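Local coordinates for cytidylate kinase-like family protein (PDB 3FDI), which is of unknown function but, as a P-loop protein of the cytidylate kinase-like family, probably transfers phosphate from a nucleoside triphosphate to a nucleotide or similar acceptor, at residues 12-16 against 152-156; 26-30 against 192-197; 32-36 against 99-104; 58-62 against 109-113; 130-134 against 145-149. All blocks are in the same frame, centred on the assembly; numbering follows the deposited sequence.

Contact 1 (12-16 against 152-156); sequences GREFG and MDKMR. With SO4 (sulfate ion), chain G; SO4 (sulfate ion), chain F.
E14 and D153 bring the two backbones closest, with their CA atoms 6.0 Å apart where the chain leaves strand 8-13 and runs past helix 142-163. Beyond the strand the backbone is irregular, and a carboxylate on the helix holds it at F15. D153 OD1 accepts from F15 N through its syn lone pair at 2.8 Å, in a nearly straight bond (173°). One water donates to both F15 O and D153 OD2, so the short acid grips this residue directly at its amide and indirectly at its carbonyl. The F15 side chain, with CG anti to the backbone N (chi1 -174°), turns one ring face to the selenomethionine M152. There M152 CG stands 3.9 Å from the F15 ring centroid in a CH-pi contact, while SE lies farther off above the same face in a Met-aromatic contact. R13 and R156 come in at about a right angle, yet their guanidinium groups lie flat on each other, planes 14° apart and centres 3.5 Å apart. The anion beside them probably eases the closeness of the two cations: R13 NH2 donates to O2 of sulfate F at 2.6 Å, and R106 holds the same ion. O2 of a second sulfate, G, accepts from G16 N at 3.0 Å, and the ion also from the amides of G18, G19 and H20, as a P-loop holds a phosphate. Positive phi at G16 suits glycine. The chemistry implies a pocket made for anions, consistent with phosphate binding, in which sulfate probably offsets the charge of the paired arginines.

Contact 2 (26-30 against 192-197); sequences LAEHY and IIKYID
L26 and I193 are the closest backbone pair, CA atoms 7.5 Å apart, between helical segments whose axes approach to 11.8 Å and cross at -48°. That wide spacing leaves room for large side chains, and branched aliphatic residues and two rings fill it. L26 sends CD2 between two isoleucines, 3.7 Å from I193 CG1 and about as far from I192 CG2; it slides past I193 in the opposite direction and crosses I192 at about a right angle. I193, with its CG1 beside the backbone N (chi1 -69°), carries CD1 over the centre of one face of the H29 ring, 3.9 Å from the centroid. H29 turns its edge to Y30, with ND1 over the centre of a Y30 face and buried there without a polar partner in the model. Y30 reaches across from the opposite direction to I196, whose CD1 is 3.8 Å from Y30 CE2. The phenol ends against the last turn of the other helix, where Y30 OH donates to D197 OD1 at 2.7 Å. That oxygen lies near the plane of the ring, but the hydroxyl meets it 43° out of the carboxylate plane. Deeper in, L26, Y30 and I196 all touch I9 of the central sheet. The interface thus changes character outward: L26, I192 and I196 pack toward the sheet, I193 bridges to H29 farther out, and Y30 spans both environments with its apolar ring and polar hydroxyl. The phenol proton probably stabilises the negative charge of D197, which lies at a helix C-terminus and has the I193 carbonyl close by.

Contact 3 (32-36 against 99-104); sequences IPLYS and ESFVIV
E99 begins the second segment by reaching toward Y35, its chain extended so that the carboxylate comes to the hydroxyl at the edge of the phenol ring, planes 73° apart. Y35 OH lies 2.9 Å from E99 OE1 and nearly as close to OE2; the bonding is weak. At S100 the small CB rests 3.6 Å from I32 CG2, while its hydroxyl is taken by I7 N. F101 follows, with CG held between its backbone N and carbonyl carbon (chi1 57°), a turn that brings CB and CG against the edge of Y35. Y35 CE2 comes within 3.3 Å of F101 CG, and the two ring planes stand obliquely at 54°. V102 is the centre of the parallel register: its N donates to P33 O at 2.9 Å and its O accepts from Y35 N at 2.8 Å. The V102 methyls meet I32 CD1 and L34 CD1 on the face covered by helix 19-30. I103 turns to the other face, and its CD1 packs 3.4 Å from Y35 CB. Finally V104 N donates to Y35 O at 3.1 Å, closing the ladder just before S36 caps the next helix. Beta-branched valine and isoleucine suit these extended positions between two helical layers. Strand 34-35 is an outermost strand, within this chain, of the parallel sheet of order 2-3-1-4-5, the core of the three-layered alpha/beta/alpha fold of P-loop nucleotide kinases.

Contact 4 (58-62 against 109-113); sequences DEKPM and EEILS
P61 and E110 meet through their hydrocarbon parts, the proline ring lying obliquely against the glutamate chain with P61 CG 3.6 Å from E110 CG. E110 leaves its helix with CG anti to the backbone N (chi1 -179°) and then bends at chi2, which swings the carboxylate alongside K60. There E110 OE2 lies 3.7 Å from K60 CB. K60 NZ stays 5.6 Å from E110 OE2, so the opposite charges may attract but form no salt bridge. Nearby, the extended E59 crosses I111 obliquely; its OE1 lies 3.9 Å from I111 CG2 and 3.5 Å from I111 O, two acceptors with no bond between them. Proline fits the first turn of helix 60-66, where its missing amide hydrogen costs nothing, and E59 occupies the N-cap position before it. Helix 108-111 finishes with a tie of its own: E110 O accepts from S113 OG at 2.9 Å and also from S113 N, from one face of the carbonyl plane. F87 of helix 81-95 touches both P61 and I111, and R91 of that helix meets E59; thus the start of helix 60-66 and the end of helix 108-111 both rest on helix 81-95, while E109 touches strand 118-125.

Contact 5 (130-134 against 145-149); sequences KTKRV and ALNMM
K130, whose aliphatic chain crosses M149 obliquely, ends in a salt bridge from NZ to E14 OE1, an oxygen that also accepts from the G125 amide. This buried carboxylate oxygen therefore has a charged and a neutral donor, and the lysine is held by its ammonium. The contact itself belongs to a helix-loop-helix unit: helix 127-138 and helix 142-163 are joined by a short turn in a part of the P-loop kinase fold that probably corresponds to the lid region of nucleotide kinases. The segments cross almost perpendicularly, at 103°, and their axes come within 9.5 Å. Where the backbones are nearest, T131 to A145, the small alanine fits, its CB 3.9 Å from V134 CG1. V134 uses its two methyls on different partners, CG1 on A145 and CG2 on the selenomethionine M149, whose CG is 4.0 Å away. M148 reaches the same valine only at the margin, and beyond it meets P68 of a neighbouring subunit. T131 faces L146 with its methyl branch; the leucine has unusual torsions here, and the closeness of the two groups is doubtful. A long unbranched side chain is what completes the seam: M149 extends as far as SE and then bends at chi3 (51°), which lays CE beside the lysine, 3.8 Å from K130 CE. F15 touches both V134 and M149, adding an aromatic ring at the border of an otherwise aliphatic layer. The selenium itself rests on backbone, M149 SE 3.9 Å from T131 CA.

Contact 5 is the buried one, an aliphatic seam between two helices; contact 1, on the same helix 142-163, is a surface contact ruled by charge and bound anions. The two touch through the E14-K130 salt bridge and R133, so the helix pair backs the P-loop. Contacts 1 and 3 reach neighbouring strands of the sheet and meet where R13 packs on V104, but contact 3 relies on backbone bonding. Contact 2, about 12 Å from contact 3 between centres, shares the packing of helix 19-30, apolar toward the sheet with one tyrosine-aspartate bond farther out. Contact 4 is the smallest, van der Waals contacts without hydrogen bonds between its segments, and touches contact 3 through F101 and L112.

Contact 1 (12-16 against 152-156)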
# COMPACT_ATOMS: atom_id res chain seq x y z
N GLY B 12 15.50 3.03 12.32
CA GLY B 12 14.08 3.28 12.33
C GLY B 12 13.42 2.40 13.38
O GLY B 12 14.04 1.49 13.92
N ARG B 13 12.15 2.63 13.65
CA ARG B 13 11.51 2.00 14.77
C ARG B 13 9.99 2.29 14.86
O ARG B 13 9.51 3.37 14.45
CB ARG B 13 12.19 2.46 16.09
CG ARG B 13 11.52 3.71 16.74
CD ARG B 13 12.27 5.04 16.76
NE ARG B 13 12.11 5.82 15.56
CZ ARG B 13 12.03 7.16 15.46
NH1 ARG B 13 12.06 7.96 16.51
NH2 ARG B 13 11.91 7.70 14.24
N GLU B 14 9.27 1.31 15.40
CA GLU B 14 7.90 1.50 15.85
C GLU B 14 7.95 2.11 17.23
O GLU B 14 8.83 1.78 18.04
CB GLU B 14 7.17 0.16 16.00
CG GLU B 14 7.17 -0.66 14.78
CD GLU B 14 6.41 -1.96 14.95
OE1 GLU B 14 6.46 -2.56 16.05
OE2 GLU B 14 5.79 -2.41 13.96
N PHE B 15 6.96 2.95 17.52
CA PHE B 15 6.86 3.61 18.80
C PHE B 15 6.62 2.58 19.86
O PHE B 15 5.77 1.68 19.69
CB PHE B 15 5.69 4.55 18.78
CG PHE B 15 5.60 5.41 20.02
CD1 PHE B 15 6.49 6.47 20.21
CD2 PHE B 15 4.62 5.16 20.98
CE1 PHE B 15 6.41 7.27 21.34
CE2 PHE B 15 4.51 5.99 22.11
CZ PHE B 15 5.40 7.04 22.28
N GLY B 16 7.38 2.69 20.94
CA GLY B 16 7.34 1.71 22.00
C GLY B 16 8.17 0.44 21.86
O GLY B 16 8.11 -0.41 22.74
N MSE B 152 1.78 7.79 16.38
CA MSE B 152 3.17 8.04 16.15
C MSE B 152 3.68 7.24 14.99
O MSE B 152 4.40 7.78 14.14
CB MSE B 152 3.95 7.65 17.38
CG MSE B 152 3.65 8.50 18.59
SE MSE B 152 4.16 10.35 18.38
CE MSE B 152 5.92 10.19 17.56
N ASP B 153 3.30 5.96 14.93
CA ASP B 153 3.63 5.14 13.78
C ASP B 153 3.06 5.72 12.48
O ASP B 153 3.81 5.84 11.50
CB ASP B 153 3.22 3.65 13.98
CG ASP B 153 4.08 2.90 15.06
OD1 ASP B 153 5.17 3.35 15.47
OD2 ASP B 153 3.64 1.83 15.49
N LYS B 154 1.79 6.12 12.45
CA LYS B 154 1.27 6.81 11.26
C LYS B 154 2.05 8.09 10.98
O LYS B 154 2.37 8.37 9.84
CB LYS B 154 -0.25 7.09 11.35
CG LYS B 154 -1.07 5.80 11.02
CD LYS B 154 -2.66 5.99 10.98
CE LYS B 154 -3.20 6.30 9.55
NZ LYS B 154 -4.68 6.76 9.49
N MSE B 155 2.44 8.80 12.02
CA MSE B 155 3.18 10.04 11.87
C MSE B 155 4.54 9.78 11.17
O MSE B 155 4.90 10.47 10.21
CB MSE B 155 3.39 10.69 13.23
CG MSE B 155 2.98 12.16 13.25
SE MSE B 155 2.51 12.75 15.07
CE MSE B 155 4.41 12.72 15.63
N ARG B 156 5.27 8.79 11.67
CA ARG B 156 6.59 8.42 11.13
C ARG B 156 6.54 7.85 9.71
O ARG B 156 7.40 8.13 8.87
CB ARG B 156 7.24 7.38 12.04
CG ARG B 156 7.91 7.99 13.15
CD ARG B 156 8.00 7.04 14.30
NE ARG B 156 8.31 7.85 15.48
CZ ARG B 156 8.71 7.38 16.64
NH1 ARG B 156 8.86 6.09 16.82
NH2 ARG B 156 8.99 8.21 17.60
S SO4 G . 10.88 3.71 21.14
O1 SO4 G . 12.15 4.45 21.21
O2 SO4 G . 9.73 4.60 21.07
O3 SO4 G . 11.03 2.97 19.87
O4 SO4 G . 10.80 2.80 22.33
S SO4 F . 11.68 11.05 13.55
O1 SO4 F . 12.83 11.55 12.81
O2 SO4 F . 11.31 9.81 12.86
O3 SO4 F . 12.01 10.85 14.95
O4 SO4 F . 10.62 12.09 13.49
O HOH W 1 4.10 0.72 17.73

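Contact 2 (26-30 against 192-197)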
# COMPACT_ATOMS: atom_id res chain seq x y z
N LEU B 26 23.91 0.97 21.06
CA LEU B 26 24.86 0.97 19.94
C LEU B 26 25.86 2.15 20.02
O LEU B 26 27.07 1.95 19.85
CB LEU B 26 24.10 1.02 18.59
CG LEU B 26 23.30 -0.22 18.21
CD1 LEU B 26 22.27 0.03 17.02
CD2 LEU B 26 24.29 -1.42 17.94
N ALA B 27 25.36 3.37 20.26
CA ALA B 27 26.21 4.57 20.28
C ALA B 27 27.28 4.43 21.36
O ALA B 27 28.45 4.73 21.16
CB ALA B 27 25.36 5.87 20.51
N GLU B 28 26.86 3.93 22.51
CA GLU B 28 27.77 3.65 23.60
C GLU B 28 28.74 2.53 23.26
O GLU B 28 29.89 2.63 23.62
CB GLU B 28 27.00 3.27 24.87
CG GLU B 28 26.42 4.48 25.63
CD GLU B 28 25.39 4.10 26.68
OE1 GLU B 28 25.23 2.89 26.98
OE2 GLU B 28 24.73 5.01 27.19
N HIS B 29 28.31 1.48 22.57
CA HIS B 29 29.23 0.39 22.27
C HIS B 29 30.35 0.84 21.36
O HIS B 29 31.51 0.48 21.56
CB HIS B 29 28.54 -0.79 21.62
CG HIS B 29 29.47 -1.91 21.26
ND1 HIS B 29 30.03 -2.06 20.01
CD2 HIS B 29 29.95 -2.94 22.00
CE1 HIS B 29 30.79 -3.13 19.99
NE2 HIS B 29 30.76 -3.69 21.19
N TYR B 30 30.00 1.63 20.35
CA TYR B 30 30.98 2.14 19.42
C TYR B 30 31.53 3.51 19.82
O TYR B 30 32.33 4.08 19.11
CB TYR B 30 30.36 2.21 18.02
CG TYR B 30 30.13 0.86 17.40
CD1 TYR B 30 31.19 0.06 17.00
CD2 TYR B 30 28.84 0.39 17.19
CE1 TYR B 30 30.97 -1.20 16.41
CE2 TYR B 30 28.61 -0.86 16.60
CZ TYR B 30 29.67 -1.64 16.22
OH TYR B 30 29.41 -2.87 15.67
N ILE B 192 22.92 -6.50 15.94
CA ILE B 192 23.23 -5.41 15.01
C ILE B 192 24.73 -5.23 14.96
O ILE B 192 25.32 -5.03 13.89
CB ILE B 192 22.52 -4.05 15.41
CG1 ILE B 192 21.01 -4.18 15.18
CG2 ILE B 192 23.10 -2.86 14.60
CD1 ILE B 192 20.15 -3.11 15.85
N ILE B 193 25.37 -5.38 16.12
CA ILE B 193 26.82 -5.24 16.23
C ILE B 193 27.54 -6.38 15.45
O ILE B 193 28.57 -6.18 14.78
CB ILE B 193 27.26 -5.30 17.71
CG1 ILE B 193 26.81 -4.07 18.48
CG2 ILE B 193 28.79 -5.53 17.82
CD1 ILE B 193 26.80 -4.31 19.96
N LYS B 194 26.99 -7.58 15.54
CA LYS B 194 27.50 -8.71 14.77
C LYS B 194 27.37 -8.45 13.28
O LYS B 194 28.31 -8.66 12.52
CB LYS B 194 26.73 -9.97 15.16
CG LYS B 194 27.13 -11.29 14.45
CD LYS B 194 26.41 -12.47 15.12
CE LYS B 194 27.12 -13.81 15.04
NZ LYS B 194 28.41 -13.93 15.77
N TYR B 195 26.20 -7.96 12.84
CA TYR B 195 26.05 -7.61 11.44
C TYR B 195 27.16 -6.64 11.01
O TYR B 195 27.89 -6.86 10.00
CB TYR B 195 24.65 -6.98 11.19
CG TYR B 195 24.32 -6.74 9.75
CD1 TYR B 195 23.57 -7.67 9.02
CD2 TYR B 195 24.73 -5.60 9.10
CE1 TYR B 195 23.23 -7.45 7.71
CE2 TYR B 195 24.39 -5.39 7.76
CZ TYR B 195 23.64 -6.33 7.08
OH TYR B 195 23.30 -6.14 5.76
N ILE B 196 27.32 -5.59 11.79
CA ILE B 196 28.25 -4.48 11.45
C ILE B 196 29.69 -4.97 11.40
O ILE B 196 30.42 -4.68 10.44
CB ILE B 196 28.15 -3.28 12.49
CG1 ILE B 196 26.78 -2.62 12.41
CG2 ILE B 196 29.24 -2.27 12.26
CD1 ILE B 196 26.46 -1.75 13.57
N ASP B 197 30.08 -5.73 12.42
CA ASP B 197 31.46 -6.17 12.56
C ASP B 197 31.83 -7.33 11.63
O ASP B 197 32.98 -7.61 11.40
CB ASP B 197 31.75 -6.55 14.02
CG ASP B 197 31.53 -5.39 15.01
OD1 ASP B 197 31.51 -4.19 14.63
OD2 ASP B 197 31.37 -5.68 16.21

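Contact 3 (32-36 against 99-104)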
# COMPACT_ATOMS: atom_id res chain seq x y z
N ILE B 32 30.23 6.61 19.79
CA ILE B 32 29.96 7.65 18.80
C ILE B 32 28.71 8.43 19.22
O ILE B 32 27.98 7.97 20.07
CB ILE B 32 29.80 7.06 17.40
CG1 ILE B 32 28.82 5.86 17.42
CG2 ILE B 32 31.18 6.63 16.88
CD1 ILE B 32 28.42 5.28 16.06
N PRO B 33 28.47 9.60 18.63
CA PRO B 33 27.28 10.35 18.97
C PRO B 33 25.98 9.70 18.53
O PRO B 33 25.95 8.96 17.53
CB PRO B 33 27.44 11.66 18.20
CG PRO B 33 28.75 11.60 17.52
CD PRO B 33 29.32 10.27 17.64
N LEU B 34 24.93 10.00 19.29
CA LEU B 34 23.56 9.59 18.99
C LEU B 34 22.86 10.87 18.57
O LEU B 34 22.71 11.75 19.42
CB LEU B 34 22.91 8.97 20.23
CG LEU B 34 21.41 8.76 20.10
CD1 LEU B 34 21.10 7.98 18.82
CD2 LEU B 34 20.86 8.04 21.31
N TYR B 35 22.54 11.03 17.29
CA TYR B 35 21.71 12.13 16.77
C TYR B 35 20.26 11.70 16.66
O TYR B 35 19.95 10.59 16.23
CB TYR B 35 22.12 12.62 15.37
CG TYR B 35 23.54 13.11 15.29
CD1 TYR B 35 24.02 14.02 16.19
CD2 TYR B 35 24.41 12.61 14.35
CE1 TYR B 35 25.32 14.43 16.13
CE2 TYR B 35 25.72 13.02 14.28
CZ TYR B 35 26.17 13.91 15.17
OH TYR B 35 27.47 14.33 15.09
N SER B 36 19.37 12.62 17.01
CA SER B 36 17.93 12.43 17.03
C SER B 36 17.31 13.69 16.46
O SER B 36 17.97 14.77 16.40
CB SER B 36 17.44 12.37 18.48
OG SER B 36 17.73 13.63 19.11
N GLU B 99 32.30 11.64 9.70
CA GLU B 99 32.06 11.31 11.09
C GLU B 99 31.29 10.00 11.23
O GLU B 99 30.49 9.62 10.35
CB GLU B 99 31.27 12.45 11.73
CG GLU B 99 31.03 12.25 13.20
CD GLU B 99 30.31 13.39 13.87
OE1 GLU B 99 29.63 14.19 13.17
OE2 GLU B 99 30.42 13.49 15.11
N SER B 100 31.52 9.32 12.35
CA SER B 100 30.75 8.18 12.73
C SER B 100 29.65 8.59 13.70
O SER B 100 29.89 9.43 14.59
CB SER B 100 31.63 7.17 13.38
OG SER B 100 32.59 6.71 12.44
N PHE B 101 28.46 8.02 13.54
CA PHE B 101 27.32 8.34 14.39
C PHE B 101 26.16 7.38 14.21
O PHE B 101 26.12 6.59 13.27
CB PHE B 101 26.81 9.82 14.19
CG PHE B 101 26.41 10.14 12.77
CD1 PHE B 101 25.09 9.98 12.33
CD2 PHE B 101 27.35 10.60 11.86
CE1 PHE B 101 24.72 10.28 11.02
CE2 PHE B 101 27.00 10.90 10.54
CZ PHE B 101 25.68 10.74 10.11
N VAL B 102 25.23 7.48 15.16
CA VAL B 102 23.95 6.81 15.12
C VAL B 102 22.93 7.91 14.88
O VAL B 102 22.99 8.99 15.48
CB VAL B 102 23.63 6.10 16.46
CG1 VAL B 102 22.26 5.48 16.38
CG2 VAL B 102 24.70 5.04 16.82
N ILE B 103 22.00 7.64 13.97
CA ILE B 103 20.94 8.58 13.70
C ILE B 103 19.61 7.81 13.71
O ILE B 103 19.47 6.77 13.07
CB ILE B 103 21.20 9.39 12.39
CG1 ILE B 103 20.07 10.38 12.07
CG2 ILE B 103 21.44 8.49 11.22
CD1 ILE B 103 19.86 11.44 13.06
N VAL B 104 18.67 8.30 14.50
CA VAL B 104 17.35 7.72 14.58
C VAL B 104 16.45 8.51 13.65
O VAL B 104 16.41 9.74 13.72
CB VAL B 104 16.82 7.82 16.01
CG1 VAL B 104 15.36 7.38 16.07
CG2 VAL B 104 17.70 6.96 16.97

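Contact 4 (58-62 against 109-113)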
# COMPACT_ATOMS: atom_id res chain seq x y z
N ASP B 58 21.53 14.61 -6.28
CA ASP B 58 20.57 13.58 -6.70
C ASP B 58 20.11 12.64 -5.58
O ASP B 58 19.76 11.47 -5.81
CB ASP B 58 21.12 12.84 -7.91
CG ASP B 58 21.35 13.77 -9.09
OD1 ASP B 58 20.79 14.90 -9.07
OD2 ASP B 58 22.10 13.37 -10.01
N GLU B 59 20.09 13.19 -4.36
CA GLU B 59 19.53 12.52 -3.21
C GLU B 59 18.02 12.82 -3.21
O GLU B 59 17.59 14.00 -3.12
CB GLU B 59 20.26 12.99 -1.94
CG GLU B 59 21.73 12.46 -1.92
CD GLU B 59 22.62 13.07 -0.83
OE1 GLU B 59 22.10 13.35 0.27
OE2 GLU B 59 23.84 13.24 -1.09
N LYS B 60 17.24 11.75 -3.35
CA LYS B 60 15.78 11.82 -3.61
C LYS B 60 14.96 12.72 -2.64
O LYS B 60 14.12 13.49 -3.09
CB LYS B 60 15.18 10.38 -3.66
CG LYS B 60 15.72 9.50 -4.85
CD LYS B 60 14.83 8.25 -5.14
CE LYS B 60 14.86 7.81 -6.65
NZ LYS B 60 16.14 7.23 -7.15
N PRO B 61 15.22 12.64 -1.33
CA PRO B 61 14.42 13.43 -0.38
C PRO B 61 14.65 14.92 -0.55
O PRO B 61 13.73 15.73 -0.33
CB PRO B 61 14.93 12.97 1.01
CG PRO B 61 15.64 11.71 0.81
CD PRO B 61 16.12 11.70 -0.63
N MSE B 62 15.86 15.28 -0.94
CA MSE B 62 16.20 16.67 -1.12
C MSE B 62 15.62 17.23 -2.41
O MSE B 62 15.00 18.29 -2.39
CB MSE B 62 17.71 16.87 -1.07
CG MSE B 62 18.31 16.69 0.34
SE MSE B 62 20.16 17.38 0.29
CE MSE B 62 19.87 18.75 -1.04
N GLU B 109 18.45 6.44 6.37
CA GLU B 109 18.86 5.34 5.51
C GLU B 109 18.73 5.74 4.03
O GLU B 109 19.54 5.30 3.21
CB GLU B 109 18.11 4.04 5.80
CG GLU B 109 16.77 3.83 5.09
CD GLU B 109 15.72 4.86 5.42
OE1 GLU B 109 15.80 5.66 6.44
OE2 GLU B 109 14.77 4.92 4.59
N GLU B 110 17.76 6.59 3.71
CA GLU B 110 17.59 7.08 2.34
C GLU B 110 18.64 8.11 1.97
O GLU B 110 19.27 7.99 0.90
CB GLU B 110 16.20 7.65 2.12
CG GLU B 110 15.92 8.17 0.73
CD GLU B 110 15.98 7.09 -0.39
OE1 GLU B 110 15.85 5.87 -0.10
OE2 GLU B 110 16.18 7.50 -1.56
N ILE B 111 18.81 9.12 2.84
CA ILE B 111 19.84 10.16 2.65
C ILE B 111 21.29 9.61 2.45
O ILE B 111 22.05 10.15 1.63
CB ILE B 111 19.89 11.11 3.85
CG1 ILE B 111 18.59 11.91 3.95
CG2 ILE B 111 21.11 12.06 3.77
CD1 ILE B 111 18.59 12.77 5.15
N LEU B 112 21.63 8.55 3.18
CA LEU B 112 22.96 8.00 3.21
C LEU B 112 23.06 6.69 2.44
O LEU B 112 23.96 5.89 2.66
CB LEU B 112 23.36 7.81 4.65
CG LEU B 112 23.47 9.10 5.47
CD1 LEU B 112 23.83 8.78 6.88
CD2 LEU B 112 24.48 10.12 4.82
N SER B 113 22.07 6.48 1.59
CA SER B 113 22.09 5.48 0.53
C SER B 113 23.45 5.19 -0.13
O SER B 113 23.89 4.07 -0.21
CB SER B 113 21.19 5.96 -0.61
OG SER B 113 19.90 5.51 -0.40

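Contact 5 (130-134 against 145-149)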
# COMPACT_ATOMS: atom_id res chain seq x y z
N LYS B 130 5.46 -3.64 23.64
CA LYS B 130 5.36 -2.20 23.37
C LYS B 130 4.37 -1.47 24.30
O LYS B 130 4.69 -0.42 24.84
CB LYS B 130 4.96 -1.90 21.90
CG LYS B 130 5.93 -2.35 20.83
CD LYS B 130 5.61 -1.83 19.44
CE LYS B 130 4.49 -2.60 18.77
NZ LYS B 130 4.30 -2.22 17.30
N THR B 131 3.17 -2.02 24.47
CA THR B 131 2.18 -1.32 25.28
C THR B 131 2.68 -1.24 26.70
O THR B 131 2.45 -0.25 27.41
CB THR B 131 0.73 -1.92 25.23
OG1 THR B 131 0.47 -2.72 26.40
CG2 THR B 131 0.46 -2.70 23.99
N LYS B 132 3.38 -2.27 27.14
CA LYS B 132 3.88 -2.26 28.50
C LYS B 132 4.92 -1.16 28.56
O LYS B 132 4.84 -0.28 29.43
CB LYS B 132 4.42 -3.64 28.95
CG LYS B 132 3.52 -4.39 29.99
CD LYS B 132 3.69 -5.92 29.98
CE LYS B 132 3.29 -6.53 28.62
NZ LYS B 132 3.23 -8.01 28.62
N ARG B 133 5.85 -1.13 27.61
CA ARG B 133 6.94 -0.13 27.68
C ARG B 133 6.39 1.29 27.64
O ARG B 133 6.87 2.14 28.38
CB ARG B 133 8.02 -0.35 26.59
CG ARG B 133 8.90 0.90 26.34
CD ARG B 133 10.22 0.61 25.64
NE ARG B 133 10.26 -0.75 25.14
CZ ARG B 133 11.09 -1.70 25.55
NH1 ARG B 133 11.00 -2.91 25.01
NH2 ARG B 133 12.04 -1.46 26.48
N VAL B 134 5.40 1.53 26.78
CA VAL B 134 4.78 2.85 26.62
C VAL B 134 3.98 3.34 27.88
O VAL B 134 4.14 4.49 28.31
CB VAL B 134 3.85 2.89 25.36
CG1 VAL B 134 3.05 4.18 25.29
CG2 VAL B 134 4.68 2.68 24.05
N ALA B 145 -2.00 4.15 25.55
CA ALA B 145 -0.77 3.59 25.03
C ALA B 145 -1.00 3.16 23.62
O ALA B 145 -0.24 3.54 22.72
CB ALA B 145 -0.34 2.42 25.87
N LEU B 146 -2.05 2.39 23.38
CA LEU B 146 -2.24 1.85 22.03
C LEU B 146 -2.62 2.90 20.98
O LEU B 146 -2.25 2.77 19.81
CB LEU B 146 -3.17 0.63 22.00
CG LEU B 146 -2.36 -0.68 22.06
CD1 LEU B 146 -2.45 -1.28 23.46
CD2 LEU B 146 -2.75 -1.71 20.99
N ASN B 147 -3.33 3.92 21.40
CA ASN B 147 -3.64 5.06 20.54
C ASN B 147 -2.40 5.83 20.23
O ASN B 147 -2.17 6.16 19.10
CB ASN B 147 -4.65 5.97 21.22
CG ASN B 147 -6.05 5.40 21.17
OD1 ASN B 147 -6.33 4.50 20.39
ND2 ASN B 147 -6.93 5.94 21.99
N MSE B 148 -1.60 6.13 21.24
CA MSE B 148 -0.31 6.77 20.97
C MSE B 148 0.54 5.98 19.97
O MSE B 148 1.15 6.56 19.08
CB MSE B 148 0.46 6.91 22.26
CG MSE B 148 0.19 8.20 22.93
SE MSE B 148 1.13 8.09 24.58
CE MSE B 148 -0.23 7.07 25.53
N MSE B 149 0.56 4.68 20.12
CA MSE B 149 1.42 3.86 19.28
C MSE B 149 0.97 4.03 17.83
O MSE B 149 1.77 4.33 16.97
CB MSE B 149 1.40 2.38 19.71
CG MSE B 149 2.23 2.09 20.97
SE MSE B 149 1.61 0.48 21.86
CE MSE B 149 1.64 -0.64 20.33